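Local coordinates for protein nuclear hormone receptor FTZ-F1 (Drosophila melanogaster, PDB 2XHS) that probably regulates transcription as a nuclear receptor of the NR5A group, through a ligand-binding domain that binds a peptide of the segmentation protein Fushi tarazu, at residues R10-I15 / L184-L189; Q20-R25 / F146-Y151; E108-L111 / Q115-N118. All blocks are in the same frame, centred on the assembly; numbering follows the deposited sequence.

Contact 1. Residues R10-I15 / L184-L189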
loop_
_atom_site.group_PDB
_atom_site.type_symbol
_atom_site.label_atom_id
_atom_site.label_comp_id
_atom_site.label_asym_id
_atom_site.label_seq_id
_atom_site.Cartn_x
_atom_site.Cartn_y
_atom_site.Cartn_z
ATOM N N ARG A 10 3.809 25.611 -6.159
ATOM C CA ARG A 10 4.331 25.690 -4.819
ATOM C C ARG A 10 4.784 24.410 -4.155
ATOM O O ARG A 10 4.957 24.388 -2.984
ATOM C CB ARG A 10 3.371 26.451 -3.928
ATOM C CG ARG A 10 3.294 27.903 -4.264
ATOM C CD ARG A 10 2.260 28.109 -5.253
ATOM N NE ARG A 10 2.423 29.303 -6.054
ATOM C CZ ARG A 10 1.671 29.546 -7.106
ATOM N NH1 ARG A 10 1.920 28.898 -8.222
ATOM N NH2 ARG A 10 0.684 30.416 -7.062
ATOM N N VAL A 11 4.961 23.348 -4.893
ATOM C CA VAL A 11 5.352 22.072 -4.354
ATOM C C VAL A 11 6.838 21.829 -4.420
ATOM O O VAL A 11 7.490 22.244 -5.335
ATOM C CB VAL A 11 4.673 20.964 -5.121
ATOM C CG1 VAL A 11 4.965 19.661 -4.503
ATOM C CG2 VAL A 11 3.207 21.201 -5.153
ATOM N N SER A 12 7.367 21.137 -3.432
ATOM C CA SER A 12 8.765 20.819 -3.408
ATOM C C SER A 12 9.075 19.827 -4.453
ATOM O O SER A 12 8.246 19.103 -4.889
ATOM C CB SER A 12 9.155 20.243 -2.076
ATOM O OG SER A 12 8.014 19.884 -1.366
ATOM N N PRO A 13 10.308 19.831 -4.862
ATOM C CA PRO A 13 10.809 18.929 -5.861
ATOM C C PRO A 13 10.756 17.520 -5.384
ATOM O O PRO A 13 10.559 16.628 -6.166
ATOM C CB PRO A 13 12.239 19.357 -5.969
ATOM C CG PRO A 13 12.216 20.716 -5.669
ATOM C CD PRO A 13 11.184 20.980 -4.710
HETATM N N MSE A 14 10.977 17.326 -4.103
HETATM C CA MSE A 14 11.064 16.006 -3.558
HETATM C C MSE A 14 9.771 15.337 -3.754
HETATM O O MSE A 14 9.700 14.219 -4.172
HETATM C CB MSE A 14 11.298 16.119 -2.071
HETATM C CG MSE A 14 12.084 14.997 -1.466
HETATM SE SE MSE A 14 11.791 14.934 0.389
HETATM C CE MSE A 14 13.263 13.873 0.865
ATOM N N ILE A 15 8.733 16.051 -3.416
ATOM C CA ILE A 15 7.399 15.569 -3.580
ATOM C C ILE A 15 7.012 15.344 -5.003
ATOM O O ILE A 15 6.289 14.444 -5.317
ATOM C CB ILE A 15 6.452 16.486 -2.978
ATOM C CG1 ILE A 15 6.535 16.343 -1.478
ATOM C CG2 ILE A 15 5.112 16.126 -3.417
ATOM C CD1 ILE A 15 5.603 17.177 -0.769
ATOM N N LEU A 184 6.020 16.732 4.115
ATOM C CA LEU A 184 4.596 16.602 4.211
ATOM C C LEU A 184 4.020 17.740 4.947
ATOM O O LEU A 184 2.979 18.217 4.609
ATOM C CB LEU A 184 4.206 15.319 4.899
ATOM C CG LEU A 184 2.742 14.933 4.995
ATOM C CD1 LEU A 184 2.055 15.101 3.728
ATOM C CD2 LEU A 184 2.716 13.528 5.366
ATOM N N LEU A 185 4.683 18.170 5.990
ATOM C CA LEU A 185 4.185 19.283 6.725
ATOM C C LEU A 185 4.166 20.521 5.883
ATOM O O LEU A 185 3.241 21.253 5.897
ATOM C CB LEU A 185 5.053 19.500 7.937
ATOM C CG LEU A 185 4.778 20.693 8.815
ATOM C CD1 LEU A 185 3.397 20.703 9.270
ATOM C CD2 LEU A 185 5.649 20.508 9.950
ATOM N N ASP A 186 5.211 20.750 5.136
ATOM C CA ASP A 186 5.310 21.914 4.310
ATOM C C ASP A 186 4.212 21.916 3.286
ATOM O O ASP A 186 3.619 22.915 3.007
ATOM C CB ASP A 186 6.672 21.840 3.629
ATOM C CG ASP A 186 6.960 22.985 2.721
ATOM O OD1 ASP A 186 6.521 24.090 2.967
ATOM O OD2 ASP A 186 7.655 22.782 1.742
ATOM N N TYR A 187 3.950 20.772 2.702
ATOM C CA TYR A 187 2.978 20.691 1.660
ATOM C C TYR A 187 1.645 21.063 2.215
ATOM O O TYR A 187 0.913 21.808 1.626
ATOM C CB TYR A 187 2.998 19.285 1.072
ATOM C CG TYR A 187 2.032 19.039 -0.044
ATOM C CD1 TYR A 187 2.091 19.738 -1.213
ATOM C CD2 TYR A 187 1.060 18.104 0.077
ATOM C CE1 TYR A 187 1.195 19.507 -2.211
ATOM C CE2 TYR A 187 0.181 17.885 -0.903
ATOM C CZ TYR A 187 0.246 18.584 -2.047
ATOM O OH TYR A 187 -0.662 18.348 -3.030
ATOM N N THR A 188 1.325 20.558 3.377
ATOM C CA THR A 188 0.039 20.853 3.928
ATOM C C THR A 188 -0.092 22.299 4.184
ATOM O O THR A 188 -1.116 22.865 3.947
ATOM C CB THR A 188 -0.108 20.240 5.264
ATOM O OG1 THR A 188 0.922 20.755 6.081
ATOM C CG2 THR A 188 0.086 18.824 5.176
ATOM N N LEU A 189 0.936 22.892 4.745
ATOM C CA LEU A 189 0.872 24.293 5.079
ATOM C C LEU A 189 0.754 25.238 3.916
ATOM O O LEU A 189 -0.021 26.144 3.955
ATOM C CB LEU A 189 2.086 24.654 5.905
ATOM C CG LEU A 189 1.982 24.043 7.277
ATOM C CD1 LEU A 189 3.130 24.392 8.135
ATOM C CD2 LEU A 189 0.755 24.552 7.865
#

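Contact 2. Residues Q20-R25 / F146-Y151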
loop_
_atom_site.group_PDB
_atom_site.type_symbol
_atom_site.label_atom_id
_atom_site.label_comp_id
_atom_site.label_asym_id
_atom_site.label_seq_id
_atom_site.Cartn_x
_atom_site.Cartn_y
_atom_site.Cartn_z
ATOM N N GLN A 20 6.277 11.056 -9.022
ATOM C CA GLN A 20 6.822 10.528 -10.237
ATOM C C GLN A 20 6.818 9.042 -10.250
ATOM O O GLN A 20 6.682 8.414 -11.264
ATOM C CB GLN A 20 8.245 10.988 -10.365
ATOM C CG GLN A 20 8.386 12.196 -11.188
ATOM C CD GLN A 20 7.536 12.111 -12.381
ATOM O OE1 GLN A 20 7.406 11.063 -12.967
ATOM N NE2 GLN A 20 6.943 13.209 -12.762
ATOM N N SER A 21 6.987 8.485 -9.083
ATOM C CA SER A 21 7.196 7.087 -8.919
ATOM C C SER A 21 5.929 6.317 -8.922
ATOM O O SER A 21 5.931 5.122 -8.871
ATOM C CB SER A 21 7.917 6.891 -7.624
ATOM O OG SER A 21 8.826 7.934 -7.490
ATOM N N ILE A 22 4.825 7.002 -9.042
ATOM C CA ILE A 22 3.568 6.329 -9.038
ATOM C C ILE A 22 2.978 6.271 -10.409
ATOM O O ILE A 22 2.806 7.278 -11.044
ATOM C CB ILE A 22 2.601 7.091 -8.182
ATOM C CG1 ILE A 22 3.216 7.350 -6.828
ATOM C CG2 ILE A 22 1.389 6.314 -7.971
ATOM C CD1 ILE A 22 3.527 6.141 -6.103
ATOM N N ASP A 23 2.657 5.082 -10.880
ATOM C CA ASP A 23 1.878 4.970 -12.076
ATOM C C ASP A 23 0.599 4.307 -11.665
ATOM O O ASP A 23 0.548 3.125 -11.541
ATOM C CB ASP A 23 2.584 4.113 -13.098
ATOM C CG ASP A 23 2.192 4.452 -14.508
ATOM O OD1 ASP A 23 1.035 4.804 -14.745
ATOM O OD2 ASP A 23 3.039 4.346 -15.400
ATOM N N ASP A 24 -0.438 5.086 -11.442
ATOM C CA ASP A 24 -1.711 4.552 -11.061
ATOM C C ASP A 24 -2.201 3.706 -12.180
ATOM O O ASP A 24 -2.840 2.713 -11.978
ATOM C CB ASP A 24 -2.732 5.652 -10.800
ATOM C CG ASP A 24 -2.589 6.266 -9.466
ATOM O OD1 ASP A 24 -1.882 5.710 -8.642
ATOM O OD2 ASP A 24 -3.200 7.297 -9.227
ATOM N N ARG A 25 -1.928 4.118 -13.391
ATOM C CA ARG A 25 -2.472 3.404 -14.511
ATOM C C ARG A 25 -2.002 1.985 -14.581
ATOM O O ARG A 25 -2.755 1.091 -14.900
ATOM C CB ARG A 25 -2.129 4.125 -15.792
ATOM C CG ARG A 25 -3.192 5.094 -16.217
ATOM C CD ARG A 25 -3.100 5.395 -17.684
ATOM N NE ARG A 25 -3.244 6.820 -17.913
ATOM C CZ ARG A 25 -2.314 7.577 -18.468
ATOM N NH1 ARG A 25 -1.191 7.036 -18.891
ATOM N NH2 ARG A 25 -2.519 8.870 -18.626
ATOM N N PHE A 146 -7.397 14.466 1.365
ATOM C CA PHE A 146 -6.298 13.582 1.085
ATOM C C PHE A 146 -6.011 13.654 -0.379
ATOM O O PHE A 146 -6.875 13.447 -1.174
ATOM C CB PHE A 146 -6.813 12.189 1.415
ATOM C CG PHE A 146 -5.820 11.092 1.256
ATOM C CD1 PHE A 146 -4.581 11.185 1.779
ATOM C CD2 PHE A 146 -6.167 9.941 0.623
ATOM C CE1 PHE A 146 -3.722 10.177 1.642
ATOM C CE2 PHE A 146 -5.305 8.950 0.496
ATOM C CZ PHE A 146 -4.087 9.066 0.993
ATOM N N ASP A 147 -4.782 13.931 -0.748
ATOM C CA ASP A 147 -4.459 14.082 -2.141
ATOM C C ASP A 147 -3.335 13.191 -2.560
ATOM O O ASP A 147 -2.815 12.475 -1.779
ATOM C CB ASP A 147 -4.191 15.531 -2.500
ATOM C CG ASP A 147 -2.816 15.914 -2.280
ATOM O OD1 ASP A 147 -2.063 15.015 -1.988
ATOM O OD2 ASP A 147 -2.472 17.076 -2.414
HETATM N N MSE A 148 -2.980 13.231 -3.823
HETATM C CA MSE A 148 -1.953 12.373 -4.335
HETATM C C MSE A 148 -0.660 12.658 -3.637
HETATM O O MSE A 148 0.117 11.796 -3.397
HETATM C CB MSE A 148 -1.805 12.592 -5.823
HETATM C CG MSE A 148 -0.628 11.914 -6.490
HETATM SE SE MSE A 148 -0.792 10.088 -6.830
HETATM C CE MSE A 148 -0.084 9.980 -8.498
ATOM N N GLY A 149 -0.422 13.899 -3.317
ATOM C CA GLY A 149 0.777 14.259 -2.617
ATOM C C GLY A 149 0.883 13.714 -1.230
ATOM O O GLY A 149 1.910 13.287 -0.816
ATOM N N ASP A 150 -0.211 13.757 -0.514
ATOM C CA ASP A 150 -0.269 13.251 0.811
ATOM C C ASP A 150 -0.014 11.790 0.821
ATOM O O ASP A 150 0.665 11.292 1.653
ATOM C CB ASP A 150 -1.661 13.457 1.353
ATOM C CG ASP A 150 -2.010 14.866 1.509
ATOM O OD1 ASP A 150 -1.173 15.611 1.959
ATOM O OD2 ASP A 150 -3.127 15.241 1.227
ATOM N N TYR A 151 -0.605 11.101 -0.121
ATOM C CA TYR A 151 -0.537 9.671 -0.201
ATOM C C TYR A 151 0.852 9.126 -0.392
ATOM O O TYR A 151 1.174 8.120 0.138
ATOM C CB TYR A 151 -1.485 9.194 -1.289
ATOM C CG TYR A 151 -1.139 7.894 -1.943
ATOM C CD1 TYR A 151 -1.378 6.707 -1.325
ATOM C CD2 TYR A 151 -0.589 7.858 -3.186
ATOM C CE1 TYR A 151 -1.066 5.552 -1.902
ATOM C CE2 TYR A 151 -0.270 6.696 -3.758
ATOM C CZ TYR A 151 -0.520 5.547 -3.115
ATOM O OH TYR A 151 -0.216 4.367 -3.690
#

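Contact 3. Residues E108-L111 / Q115-N118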
loop_
_atom_site.group_PDB
_atom_site.type_symbol
_atom_site.label_atom_id
_atom_site.label_comp_id
_atom_site.label_asym_id
_atom_site.label_seq_id
_atom_site.Cartn_x
_atom_site.Cartn_y
_atom_site.Cartn_z
ATOM N N GLU A 108 -16.948 -4.023 -6.192
ATOM C CA GLU A 108 -16.988 -5.309 -6.838
ATOM C C GLU A 108 -17.031 -5.157 -8.316
ATOM O O GLU A 108 -17.240 -4.101 -8.795
ATOM C CB GLU A 108 -18.188 -6.088 -6.373
ATOM C CG GLU A 108 -19.464 -5.413 -6.649
ATOM C CD GLU A 108 -20.605 -6.043 -5.945
ATOM O OE1 GLU A 108 -20.599 -6.077 -4.716
ATOM O OE2 GLU A 108 -21.529 -6.490 -6.623
ATOM N N THR A 109 -16.783 -6.226 -9.033
ATOM C CA THR A 109 -16.820 -6.192 -10.466
ATOM C C THR A 109 -17.318 -7.519 -10.980
ATOM O O THR A 109 -17.183 -8.500 -10.327
ATOM C CB THR A 109 -15.454 -5.906 -11.007
ATOM O OG1 THR A 109 -15.535 -5.708 -12.406
ATOM C CG2 THR A 109 -14.580 -7.041 -10.774
ATOM N N GLN A 110 -17.939 -7.528 -12.141
ATOM C CA GLN A 110 -18.422 -8.748 -12.742
ATOM C C GLN A 110 -17.276 -9.328 -13.499
ATOM O O GLN A 110 -16.632 -8.651 -14.248
ATOM C CB GLN A 110 -19.544 -8.445 -13.709
ATOM C CG GLN A 110 -20.915 -8.634 -13.171
ATOM C CD GLN A 110 -21.383 -10.025 -13.351
ATOM O OE1 GLN A 110 -22.359 -10.439 -12.766
ATOM N NE2 GLN A 110 -20.682 -10.770 -14.165
ATOM N N LEU A 111 -17.032 -10.600 -13.312
ATOM C CA LEU A 111 -15.862 -11.212 -13.852
ATOM C C LEU A 111 -15.811 -11.654 -15.286
ATOM O O LEU A 111 -14.757 -12.011 -15.748
ATOM C CB LEU A 111 -15.501 -12.381 -12.996
ATOM C CG LEU A 111 -14.563 -12.015 -11.885
ATOM C CD1 LEU A 111 -14.271 -13.253 -11.165
ATOM C CD2 LEU A 111 -13.336 -11.472 -12.478
ATOM N N GLN A 115 -19.194 -14.411 -12.481
ATOM C CA GLN A 115 -18.743 -14.497 -11.130
ATOM C C GLN A 115 -18.407 -13.083 -10.717
ATOM O O GLN A 115 -18.120 -12.253 -11.539
ATOM C CB GLN A 115 -17.528 -15.393 -11.074
ATOM C CG GLN A 115 -17.624 -16.513 -10.081
ATOM C CD GLN A 115 -16.517 -17.488 -10.234
ATOM O OE1 GLN A 115 -16.090 -17.774 -11.325
ATOM N NE2 GLN A 115 -16.044 -18.008 -9.142
ATOM N N VAL A 116 -18.456 -12.798 -9.438
ATOM C CA VAL A 116 -18.229 -11.452 -8.982
ATOM C C VAL A 116 -17.055 -11.369 -8.035
ATOM O O VAL A 116 -16.998 -12.094 -7.086
ATOM C CB VAL A 116 -19.494 -10.933 -8.295
ATOM C CG1 VAL A 116 -19.257 -9.618 -7.637
ATOM C CG2 VAL A 116 -20.582 -10.806 -9.289
ATOM N N PHE A 117 -16.138 -10.448 -8.281
ATOM C CA PHE A 117 -14.990 -10.294 -7.419
ATOM C C PHE A 117 -15.134 -9.108 -6.519
ATOM O O PHE A 117 -15.375 -8.035 -6.973
ATOM C CB PHE A 117 -13.719 -10.130 -8.231
ATOM C CG PHE A 117 -12.480 -10.132 -7.403
ATOM C CD1 PHE A 117 -11.992 -11.293 -6.876
ATOM C CD2 PHE A 117 -11.811 -8.978 -7.132
ATOM C CE1 PHE A 117 -10.890 -11.286 -6.132
ATOM C CE2 PHE A 117 -10.728 -8.989 -6.381
ATOM C CZ PHE A 117 -10.263 -10.137 -5.890
ATOM N N ASN A 118 -14.953 -9.309 -5.228
ATOM C CA ASN A 118 -15.055 -8.240 -4.286
ATOM C C ASN A 118 -13.750 -7.555 -4.216
ATOM O O ASN A 118 -12.864 -7.998 -3.569
ATOM C CB ASN A 118 -15.355 -8.818 -2.933
ATOM C CG ASN A 118 -15.652 -7.791 -1.924
ATOM O OD1 ASN A 118 -16.344 -6.855 -2.190
ATOM N ND2 ASN A 118 -15.131 -7.955 -0.756
#

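Contact 1. Residues R10-I15 / L184-L189
V11 and I15 converge on the side chain of Y187 and together make the apolar part of this contact. The V11 methyl CG2 lies at the edge of the tyrosine ring, near its plane, 3.9 Å from Y187 CE1. I15 meets the root of the same side chain: its CD1 stands 3.8 Å from Y187 CB and 4.1 Å from Y187 CG, at an oblique position. An extended I15 side chain, with CD1 anti to CA about the CB-CG1 bond (chi2 -178°), carries that methyl across to the helix, where it meets Y187 at about a right angle. CG of Y187 is anti to the backbone N (chi1 -180°), a placement that sets the CE1 edge of the ring beside V11.

Polar groups add little. S12, at the N-cap position of helix 13-20, makes no capping bond with its side chain; its OG lies 4.3 Å from D186 OD2, and no hydrogen bond joins the two segments. The tyrosine hydroxyl instead leads away from the contact and takes part in a hydrogen bond with the backbone N of E6, further back in the N-terminal tail.

The backbones keep their distance, 6.6 Å between the CA atoms of V11 and Y187 and 8.3 Å between those of I15 and L184, so the packing rests on side chains.

The contact docks the N-terminal lead-in and first turn of helix 13-20 against the later part of helix 170-191, within the helical bundle of the receptor domain. Helix 148-159 closes the inner side: I15 and L184 both touch C153, and Y187 and L184 touch D150. F199 of helix 198-224 packs on L184 and L185.

Contact 2. Residues Q20-R25 / F146-Y151
I22 and the selenomethionine M148 run alongside each other, pointing opposite ways, and meet through the terminal methyl of M148. Its CE lies 4.0 Å from I22 CB and equally 4.0 Å from I22 CG2, touching the branch point of the isoleucine. M148 reaches it by leaving its helix with CG anti to the backbone N (chi1 171°) and then bending at chi2 and again at chi3. I22 presents a different branch to Y151: CG1 is anti to the carbonyl carbon (chi1 -52°), and CD1 comes obliquely to within 4.5 Å of Y151 CE2. The two branches of one isoleucine are thus shared between two side chains a helical turn apart.

D24 approaches M148 from the opposite direction, its OD2 4.2 Å from M148 CE; that oxygen also has a weak hydrogen bond with N103. The Y151 hydroxyl hydrogen-bonds D95, and its ring stacks with H98, both of helix 77-102. At the start of helix 148-159, D147 and D150 form a capping box, in which D147 N donates to D150 OD2 over 2.9 Å.

No hydrogen bond crosses between the two segments. The loop ahead of helix 24-39 is joined to helix 148-159 mainly by apolar contact, which fixes no direction as a hydrogen bond would; D150 also forms a salt bridge with K198, and D147 a hydrogen bond with Y192.

Contact 3. Residues E108-L111 / Q115-N118
T109 and F117 form the hydrogen-bonded pair at the heart of a two-stranded beta hairpin, the short sheet that nuclear receptor ligand-binding domains carry among their helices. The strands run antiparallel at 162°, their axes 4.7 Å apart. T109 N donates to F117 O over 3.1 Å, and F117 N returns a bond to T109 O over 3.0 Å. A third bond, L111 N to Q115 O, closes the hairpin next to its turn.

The buried side carries T109, L111 and F117, with F117 packed into the helices. F117 CB touches both T109 CG2, at 4.1 Å, and L111 CG, at 4.2 Å. The ring then turns away from the partner strand, its CG anti to the backbone N (chi1 -173°), and packs on L35, L50 and M51 of helices 24-39 and 47-67. L111 itself reaches T39.

The other face is more open to solvent. E108 and Q110 flank V116 there, and each of its methyls has its own neighbour: CG2 lies 3.9 Å from Q110 OE1, brought there by a bend of the glutamine chain at chi2 (-88°). Beside the turn, the Q115 amide bonds N113 through OE1 and the carbonyl of V45 through NE2. On the open face, V116 CG1 meets the aliphatic root of the glutamate, 3.9 Å from E108 CB.

The three contacts are nested along the chain: contact 3 lies inside the loop closed by contact 2, which lies inside that closed by contact 1. Contacts 1 and 2 are neighbours, their centres 13 Å apart, and they meet where helices 148-159 and 170-191 pack together: Y187 CE2 is 4.1 Å from G149 CA, and L184 CD1 is 3.7 Å from D150 OD1. Both fasten the N-terminal part of the chain to these helices. The hairpin of contact 3 stands apart, its centre 26 Å from that of contact 2 (nearest atoms about 15 Å) and 38 Å from that of contact 1. In relatives with a ligand the equivalent hairpin lies near the pocket.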